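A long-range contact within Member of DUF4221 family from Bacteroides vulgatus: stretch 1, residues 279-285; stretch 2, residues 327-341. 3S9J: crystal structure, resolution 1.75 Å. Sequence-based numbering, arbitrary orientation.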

ATOM      1  N   TYR A 279      -0.466   1.270 -15.217  1.00 30.53           N
ATOM      2  CA  TYR A 279      -0.058   1.542 -13.843  1.00 28.01           C
ATOM      3  C   TYR A 279      -0.464   2.948 -13.456  1.00 29.41           C
ATOM      4  O   TYR A 279      -0.499   3.846 -14.299  1.00 29.25           O
ATOM      5  N   TYR A 280      -0.754   3.130 -12.176  1.00 25.66           N
ATOM      6  CA  TYR A 280      -1.046   4.437 -11.595  1.00 27.60           C
ATOM      7  C   TYR A 280       0.004   4.737 -10.527  1.00 26.27           C
ATOM      8  O   TYR A 280       0.189   3.943  -9.596  1.00 27.01           O
ATOM      9  N   ARG A 281       0.666   5.883 -10.635  1.00 26.17           N
ATOM     10  CA  ARG A 281       1.538   6.340  -9.570  1.00 24.90           C
ATOM     11  C   ARG A 281       0.977   7.626  -8.972  1.00 26.56           C
ATOM     12  O   ARG A 281       0.724   8.622  -9.675  1.00 25.79           O
ATOM     13  N   PHE A 282       0.780   7.613  -7.666  1.00 24.56           N
ATOM     14  CA  PHE A 282       0.261   8.785  -6.968  1.00 24.35           C
ATOM     15  C   PHE A 282       1.435   9.691  -6.562  1.00 25.91           C
ATOM     16  O   PHE A 282       2.490   9.198  -6.151  1.00 23.10           O
ATOM     17  N   ALA A 283       1.233  11.006  -6.649  1.00 26.05           N
ATOM     18  CA  ALA A 283       2.251  11.994  -6.269  1.00 26.59           C
ATOM     19  C   ALA A 283       1.611  13.010  -5.338  1.00 26.52           C
ATOM     20  O   ALA A 283       0.515  13.478  -5.625  1.00 26.32           O
ATOM     21  N   GLU A 284       2.284  13.320  -4.231  1.00 25.98           N
ATOM     22  CA  GLU A 284       1.822  14.316  -3.291  1.00 23.35           C
ATOM     23  C   GLU A 284       2.458  15.656  -3.649  1.00 26.00           C
ATOM     24  O   GLU A 284       3.667  15.745  -3.796  1.00 24.71           O
HETATM   25  N   MSE A 285       1.632  16.689  -3.754  1.00 23.03           N
HETATM   26  CA  MSE A 285       2.100  18.038  -4.056  1.00 27.15           C
HETATM   27  C   MSE A 285       2.695  18.691  -2.826  1.00 24.97           C
HETATM   28  O   MSE A 285       2.380  18.302  -1.695  1.00 24.47           O
ATOM     29  N   PHE A 327      -9.658  10.702   0.035  1.00 22.77           N
ATOM     30  CA  PHE A 327      -8.833  10.003   0.991  1.00 21.14           C
ATOM     31  C   PHE A 327      -8.083   8.952   0.161  1.00 22.97           C
ATOM     32  O   PHE A 327      -8.524   7.791   0.032  1.00 20.66           O
ATOM     33  N   TYR A 328      -6.991   9.386  -0.483  1.00 21.86           N
ATOM     34  CA  TYR A 328      -6.350   8.541  -1.492  1.00 22.29           C
ATOM     35  C   TYR A 328      -5.598   7.358  -0.902  1.00 19.82           C
ATOM     36  O   TYR A 328      -5.238   6.452  -1.657  1.00 23.13           O
ATOM     37  N   LYS A 329      -5.387   7.343   0.403  1.00 19.84           N
ATOM     38  CA  LYS A 329      -4.847   6.181   1.074  1.00 19.49           C
ATOM     39  C   LYS A 329      -5.860   5.025   1.215  1.00 21.55           C
ATOM     40  O   LYS A 329      -5.518   3.967   1.760  1.00 21.37           O
HETATM   41  N   MSE A 330      -7.067   5.237   0.681  1.00 21.87           N
HETATM   42  CA  MSE A 330      -8.027   4.165   0.405  1.00 21.18           C
HETATM   43  C   MSE A 330      -8.404   4.194  -1.076  1.00 23.66           C
HETATM   44  O   MSE A 330      -9.387   4.842  -1.487  1.00 23.89           O
ATOM     45  N   SER A 331      -7.558   3.567  -1.883  1.00 21.04           N
ATOM     46  CA  SER A 331      -7.745   3.493  -3.327  1.00 19.59           C
ATOM     47  C   SER A 331      -7.638   2.024  -3.749  1.00 22.29           C
ATOM     48  O   SER A 331      -6.935   1.248  -3.099  1.00 24.24           O
ATOM     49  N   PHE A 332      -8.350   1.660  -4.809  1.00 21.94           N
ATOM     50  CA  PHE A 332      -8.235   0.325  -5.394  1.00 22.31           C
ATOM     51  C   PHE A 332      -8.625   0.331  -6.851  1.00 22.83           C
ATOM     52  O   PHE A 332      -9.354   1.214  -7.326  1.00 25.26           O
ATOM     53  N   VAL A 333      -8.119  -0.646  -7.585  1.00 24.56           N
ATOM     54  CA  VAL A 333      -8.525  -0.803  -8.990  1.00 26.19           C
ATOM     55  C   VAL A 333      -9.608  -1.874  -9.042  1.00 25.85           C
ATOM     56  O   VAL A 333      -9.409  -2.989  -8.547  1.00 26.00           O
ATOM     57  N   GLY A 334     -10.753  -1.520  -9.618  1.00 25.41           N
ATOM     58  CA  GLY A 334     -11.854  -2.436  -9.878  1.00 26.88           C
ATOM     59  C   GLY A 334     -12.021  -2.681 -11.360  1.00 28.49           C
ATOM     60  O   GLY A 334     -11.313  -2.099 -12.178  1.00 29.20           O
ATOM     61  N   ARG A 335     -12.979  -3.530 -11.713  1.00 28.25           N
ATOM     62  CA  ARG A 335     -13.276  -3.779 -13.141  1.00 30.27           C
ATOM     63  C   ARG A 335     -13.482  -2.506 -13.949  1.00 29.57           C
ATOM     64  O   ARG A 335     -13.002  -2.417 -15.076  1.00 32.52           O
ATOM     65  N   GLU A 336     -14.190  -1.522 -13.387  1.00 28.72           N
ATOM     66  CA  GLU A 336     -14.578  -0.319 -14.114  1.00 33.53           C
ATOM     67  C   GLU A 336     -13.535   0.790 -14.145  1.00 33.15           C
ATOM     68  O   GLU A 336     -13.622   1.724 -14.977  1.00 30.36           O
ATOM     69  N   GLY A 337     -12.584   0.729 -13.221  1.00 30.59           N
ATOM     70  CA  GLY A 337     -11.528   1.738 -13.176  1.00 28.72           C
ATOM     71  C   GLY A 337     -10.826   1.876 -11.840  1.00 27.55           C
ATOM     72  O   GLY A 337     -10.840   0.956 -11.012  1.00 27.67           O
ATOM     73  N   LEU A 338     -10.231   3.054 -11.643  1.00 28.72           N
ATOM     74  CA  LEU A 338      -9.517   3.391 -10.419  1.00 25.72           C
ATOM     75  C   LEU A 338     -10.442   4.067  -9.446  1.00 26.75           C
ATOM     76  O   LEU A 338     -11.010   5.154  -9.733  1.00 28.57           O
ATOM     77  N   TYR A 339     -10.618   3.436  -8.294  1.00 24.20           N
ATOM     78  CA  TYR A 339     -11.501   3.965  -7.283  1.00 23.14           C
ATOM     79  C   TYR A 339     -10.698   4.664  -6.202  1.00 22.23           C
ATOM     80  O   TYR A 339      -9.768   4.092  -5.652  1.00 23.99           O
ATOM     81  N   ILE A 340     -11.101   5.898  -5.882  1.00 23.38           N
ATOM     82  CA  ILE A 340     -10.444   6.699  -4.861  1.00 21.24           C
ATOM     83  C   ILE A 340     -11.501   7.129  -3.883  1.00 22.06           C
ATOM     84  O   ILE A 340     -12.541   7.711  -4.272  1.00 23.14           O
ATOM     85  N   SER A 341     -11.245   6.876  -2.597  1.00 21.00           N
ATOM     86  CA  SER A 341     -12.233   7.218  -1.576  1.00 20.74           C
ATOM     87  C   SER A 341     -12.431   8.702  -1.459  1.00 22.10           C
ATOM     88  O   SER A 341     -11.465   9.504  -1.626  1.00 22.04           O
TER

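The contact is made by side chains alone. The axes of strand 279-284 and strand 337-341 stay 10.0 Å apart at their closest and run in the same general direction, 26° from parallel; no backbone hydrogen bond joins the two stretches. At that spacing each strand must fill the gap with what it projects into it, and the alternation of a strand decides which residues do so. From stretch 1, Tyr280 and Phe282 point toward the partner, while Ala283 between Phe282 and Glu284 points away. Stretch 2 answers with Tyr328, Ser331, Val333, Leu338 and Ile340, all toward, whereas Phe332 points away.

Phe282 covers the most surface. Its chi1 is m (-76°), with chi2 at 62°, and the ring reaches into a pocket lined by four residues of stretch 2. Its CE2 lies 3.8 Å from CB of Tyr328 and 4.1 Å from CD1 of Ile340, and its CZ lies 4.2 Å from CD2 of Leu338. Ile340 reaches the ring with an extended side chain, chi1 m and chi2 t. The fourth neighbour is polar: OG of Ser331 sits 3.8 Å from CZ of Phe282. This hydroxyl has a partner of its own: OG of Ser331 donates to O of Tyr328 at 2.8 Å, from an m rotamer. Here a small polar group lines a largely apolar pocket while a backbone carbonyl three residues earlier takes its hydrogen bond.

Tyr280, also m (-54°), comes next in area and offers two different surfaces. Over one face of its ring sits CD2 of Leu338, 4.0 Å from the ring centroid and 13° off the normal, a well-centred CH-pi contact. Leu338 is t,p, and the same methyl also provides its nearest approach to Phe282, so Leu338 bridges the two aromatic rings, with CD2 making the closest approach to each and CD1 lying near both as well. At the edge of the Tyr280 ring, CG2 of Val333 (chi1 t) approaches CE2 to 3.9 Å. The hydroxyl of Tyr280 finds its hydrogen bond elsewhere in the structure.

Tyr328 changes the chemistry at the other end. It lies in the type I turn from Phe327 to Met330, and its chi1 is p (59°). While its CB packs on Phe282, its OH donates a short hydrogen bond, 2.6 Å, to OE2 of Glu284, which lies near the plane of the tyrosine ring. Glu284 leaves its backbone sideways, yet its m,t side chain brings the carboxylate close enough to accept. The same OE2 accepts from water 1 at 2.7 Å, and that water in turn accepts from NZ of Lys329 at 2.8 Å. Lys329, m and then t throughout, thus joins the carboxylate through water; its own closest atom, CE, remains 4.4 Å from OE2 of Glu284.

Read as a design, the contact interlocks rings with branched aliphatic chains along most of its length and closes with a buried carboxylate supplied with donors.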

ATOM      1  CB  TYR A 279       1.456   1.407 -13.676  1.00 29.27           C
ATOM      2  CG  TYR A 279       1.994   0.048 -14.036  1.00 28.54           C
ATOM      3  CD1 TYR A 279       2.267  -0.282 -15.371  1.00 32.29           C
ATOM      4  CD2 TYR A 279       2.222  -0.916 -13.050  1.00 33.46           C
ATOM      5  CE1 TYR A 279       2.750  -1.562 -15.710  1.00 32.81           C
ATOM      6  CE2 TYR A 279       2.712  -2.177 -13.376  1.00 34.55           C
ATOM      7  CZ  TYR A 279       2.967  -2.495 -14.698  1.00 33.45           C
ATOM      8  OH  TYR A 279       3.446  -3.738 -15.021  1.00 30.17           O
ATOM      9  CB  TYR A 280      -2.434   4.472 -10.956  1.00 26.04           C
ATOM     10  CG  TYR A 280      -3.539   4.038 -11.872  1.00 27.67           C
ATOM     11  CD1 TYR A 280      -3.883   4.792 -12.978  1.00 29.37           C
ATOM     12  CD2 TYR A 280      -4.269   2.869 -11.619  1.00 28.17           C
ATOM     13  CE1 TYR A 280      -4.886   4.385 -13.850  1.00 30.54           C
ATOM     14  CE2 TYR A 280      -5.293   2.458 -12.487  1.00 26.30           C
ATOM     15  CZ  TYR A 280      -5.603   3.231 -13.589  1.00 28.87           C
ATOM     16  OH  TYR A 280      -6.595   2.827 -14.469  1.00 31.43           O
ATOM     17  CB  ARG A 281       2.971   6.562 -10.067  1.00 25.59           C
ATOM     18  CG  ARG A 281       3.947   6.699  -8.923  1.00 25.34           C
ATOM     19  CD  ARG A 281       5.378   6.972  -9.357  1.00 27.34           C
ATOM     20  NE  ARG A 281       6.279   6.751  -8.237  1.00 26.30           N
ATOM     21  CZ  ARG A 281       7.527   7.178  -8.147  1.00 29.54           C
ATOM     22  NH1 ARG A 281       8.078   7.908  -9.126  1.00 27.67           N
ATOM     23  NH2 ARG A 281       8.220   6.891  -7.054  1.00 27.28           N
ATOM     24  CB  PHE A 282      -0.509   8.352  -5.709  1.00 23.55           C
ATOM     25  CG  PHE A 282      -1.888   7.773  -5.983  1.00 24.23           C
ATOM     26  CD1 PHE A 282      -2.039   6.608  -6.731  1.00 26.30           C
ATOM     27  CD2 PHE A 282      -3.020   8.378  -5.483  1.00 24.07           C
ATOM     28  CE1 PHE A 282      -3.302   6.086  -6.973  1.00 25.57           C
ATOM     29  CE2 PHE A 282      -4.284   7.870  -5.724  1.00 24.99           C
ATOM     30  CZ  PHE A 282      -4.425   6.695  -6.466  1.00 21.85           C
ATOM     31  CB  ALA A 283       2.776  12.684  -7.516  1.00 24.36           C
ATOM     32  CB  GLU A 284       2.192  13.929  -1.859  1.00 24.46           C
ATOM     33  CG  GLU A 284       1.748  12.536  -1.454  1.00 27.20           C
ATOM     34  CD  GLU A 284       1.887  12.227   0.036  1.00 27.34           C
ATOM     35  OE1 GLU A 284       2.659  12.897   0.770  1.00 26.78           O
ATOM     36  OE2 GLU A 284       1.184  11.290   0.490  1.00 31.56           O
HETATM   37  CB  MSE A 285       0.958  18.887  -4.572  1.00 27.34           C
HETATM   38  CG  MSE A 285       0.298  18.352  -5.856  1.00 29.12           C
HETATM   39 SE   MSE A 285       1.470  18.261  -7.377  0.75 25.80          SE
HETATM   40  CE  MSE A 285       1.961  16.378  -7.351  1.00 27.68           C
ATOM     41  CB  PHE A 327      -9.675   9.378   2.116  1.00 24.31           C
ATOM     42  CG  PHE A 327      -8.847   8.915   3.268  1.00 23.11           C
ATOM     43  CD1 PHE A 327      -8.536   9.790   4.311  1.00 25.59           C
ATOM     44  CD2 PHE A 327      -8.283   7.656   3.281  1.00 21.70           C
ATOM     45  CE1 PHE A 327      -7.716   9.374   5.378  1.00 27.13           C
ATOM     46  CE2 PHE A 327      -7.477   7.261   4.340  1.00 21.58           C
ATOM     47  CZ  PHE A 327      -7.190   8.120   5.368  1.00 24.79           C
ATOM     48  CB  TYR A 328      -5.455   9.357  -2.439  1.00 23.08           C
ATOM     49  CG  TYR A 328      -4.337  10.122  -1.776  1.00 24.15           C
ATOM     50  CD1 TYR A 328      -3.167   9.462  -1.383  1.00 24.29           C
ATOM     51  CD2 TYR A 328      -4.432  11.473  -1.540  1.00 26.02           C
ATOM     52  CE1 TYR A 328      -2.127  10.140  -0.752  1.00 26.42           C
ATOM     53  CE2 TYR A 328      -3.372  12.181  -0.939  1.00 26.53           C
ATOM     54  CZ  TYR A 328      -2.235  11.520  -0.545  1.00 28.03           C
ATOM     55  OH  TYR A 328      -1.200  12.161   0.077  1.00 31.93           O
ATOM     56  CB  LYS A 329      -4.217   6.556   2.416  1.00 20.84           C
ATOM     57  CG  LYS A 329      -3.028   7.495   2.200  1.00 21.09           C
ATOM     58  CD  LYS A 329      -2.211   7.708   3.445  1.00 25.18           C
ATOM     59  CE  LYS A 329      -1.076   8.669   3.189  1.00 24.76           C
ATOM     60  NZ  LYS A 329      -0.221   8.934   4.408  1.00 24.45           N
HETATM   61  CB  MSE A 330      -9.262   4.286   1.281  1.00 20.23           C
HETATM   62  CG  MSE A 330      -9.060   3.765   2.701  1.00 21.33           C
HETATM   63 SE   MSE A 330     -10.730   3.471   3.644  0.75 16.59          SE
HETATM   64  CE  MSE A 330     -11.328   5.329   3.784  1.00 21.37           C
ATOM     65  CB  SER A 331      -6.694   4.339  -4.071  1.00 25.19           C
ATOM     66  OG  SER A 331      -6.905   5.717  -3.824  1.00 23.75           O
ATOM     67  CB  PHE A 332      -9.087  -0.693  -4.639  1.00 22.94           C
ATOM     68  CG  PHE A 332     -10.586  -0.564  -4.856  1.00 22.55           C
ATOM     69  CD1 PHE A 332     -11.357   0.240  -4.007  1.00 23.24           C
ATOM     70  CD2 PHE A 332     -11.242  -1.279  -5.853  1.00 23.56           C
ATOM     71  CE1 PHE A 332     -12.723   0.360  -4.171  1.00 25.09           C
ATOM     72  CE2 PHE A 332     -12.638  -1.159  -6.032  1.00 26.83           C
ATOM     73  CZ  PHE A 332     -13.379  -0.344  -5.180  1.00 26.87           C
ATOM     74  CB  VAL A 333      -7.361  -1.233  -9.872  1.00 28.15           C
ATOM     75  CG1 VAL A 333      -7.848  -1.469 -11.358  1.00 26.31           C
ATOM     76  CG2 VAL A 333      -6.233  -0.184  -9.824  1.00 27.29           C
ATOM     77  CB  ARG A 335     -14.508  -4.665 -13.274  1.00 32.46           C
ATOM     78  CG  ARG A 335     -14.306  -6.086 -12.790  1.00 32.09           C
ATOM     79  CD  ARG A 335     -15.668  -6.806 -12.759  1.00 37.38           C
ATOM     80  NE  ARG A 335     -15.528  -8.202 -12.391  1.00 35.79           N
ATOM     81  CZ  ARG A 335     -16.507  -9.108 -12.434  1.00 37.40           C
ATOM     82  NH1 ARG A 335     -17.732  -8.788 -12.819  1.00 36.68           N
ATOM     83  NH2 ARG A 335     -16.244 -10.352 -12.098  1.00 34.49           N
ATOM     84  CB  GLU A 336     -15.875   0.246 -13.542  1.00 35.51           C
ATOM     85  CG  GLU A 336     -17.111  -0.638 -13.772  1.00 46.08           C
ATOM     86  CD  GLU A 336     -17.380  -0.937 -15.243  1.00 54.18           C
ATOM     87  OE1 GLU A 336     -17.138  -0.073 -16.114  1.00 61.00           O
ATOM     88  OE2 GLU A 336     -17.821  -2.060 -15.527  1.00 63.10           O
ATOM     89  CB  LEU A 338      -8.332   4.314 -10.729  1.00 27.06           C
ATOM     90  CG  LEU A 338      -7.530   4.877  -9.548  1.00 25.78           C
ATOM     91  CD1 LEU A 338      -6.876   3.754  -8.731  1.00 23.94           C
ATOM     92  CD2 LEU A 338      -6.507   5.918 -10.034  1.00 25.24           C
ATOM     93  CB  TYR A 339     -12.335   2.871  -6.653  1.00 23.53           C
ATOM     94  CG  TYR A 339     -13.401   2.287  -7.564  1.00 25.63           C
ATOM     95  CD1 TYR A 339     -13.092   1.267  -8.446  1.00 30.78           C
ATOM     96  CD2 TYR A 339     -14.715   2.694  -7.479  1.00 30.05           C
ATOM     97  CE1 TYR A 339     -14.070   0.690  -9.265  1.00 30.06           C
ATOM     98  CE2 TYR A 339     -15.712   2.108  -8.302  1.00 30.29           C
ATOM     99  CZ  TYR A 339     -15.365   1.114  -9.191  1.00 31.76           C
ATOM    100  OH  TYR A 339     -16.322   0.505 -10.000  1.00 33.56           O
ATOM    101  CB  ILE A 340      -9.715   7.931  -5.452  1.00 23.05           C
ATOM    102  CG1 ILE A 340      -8.784   7.518  -6.597  1.00 26.85           C
ATOM    103  CG2 ILE A 340      -8.940   8.735  -4.353  1.00 22.46           C
ATOM    104  CD1 ILE A 340      -8.036   8.700  -7.249  1.00 25.76           C
ATOM    105  CB  SER A 341     -11.819   6.665  -0.209  1.00 21.13           C
ATOM    106  OG  SER A 341     -12.688   7.076   0.831  1.00 22.01           O
TER
HETATM  107  O   HOH W   1       1.791  10.024   2.748  1.00 29.35           O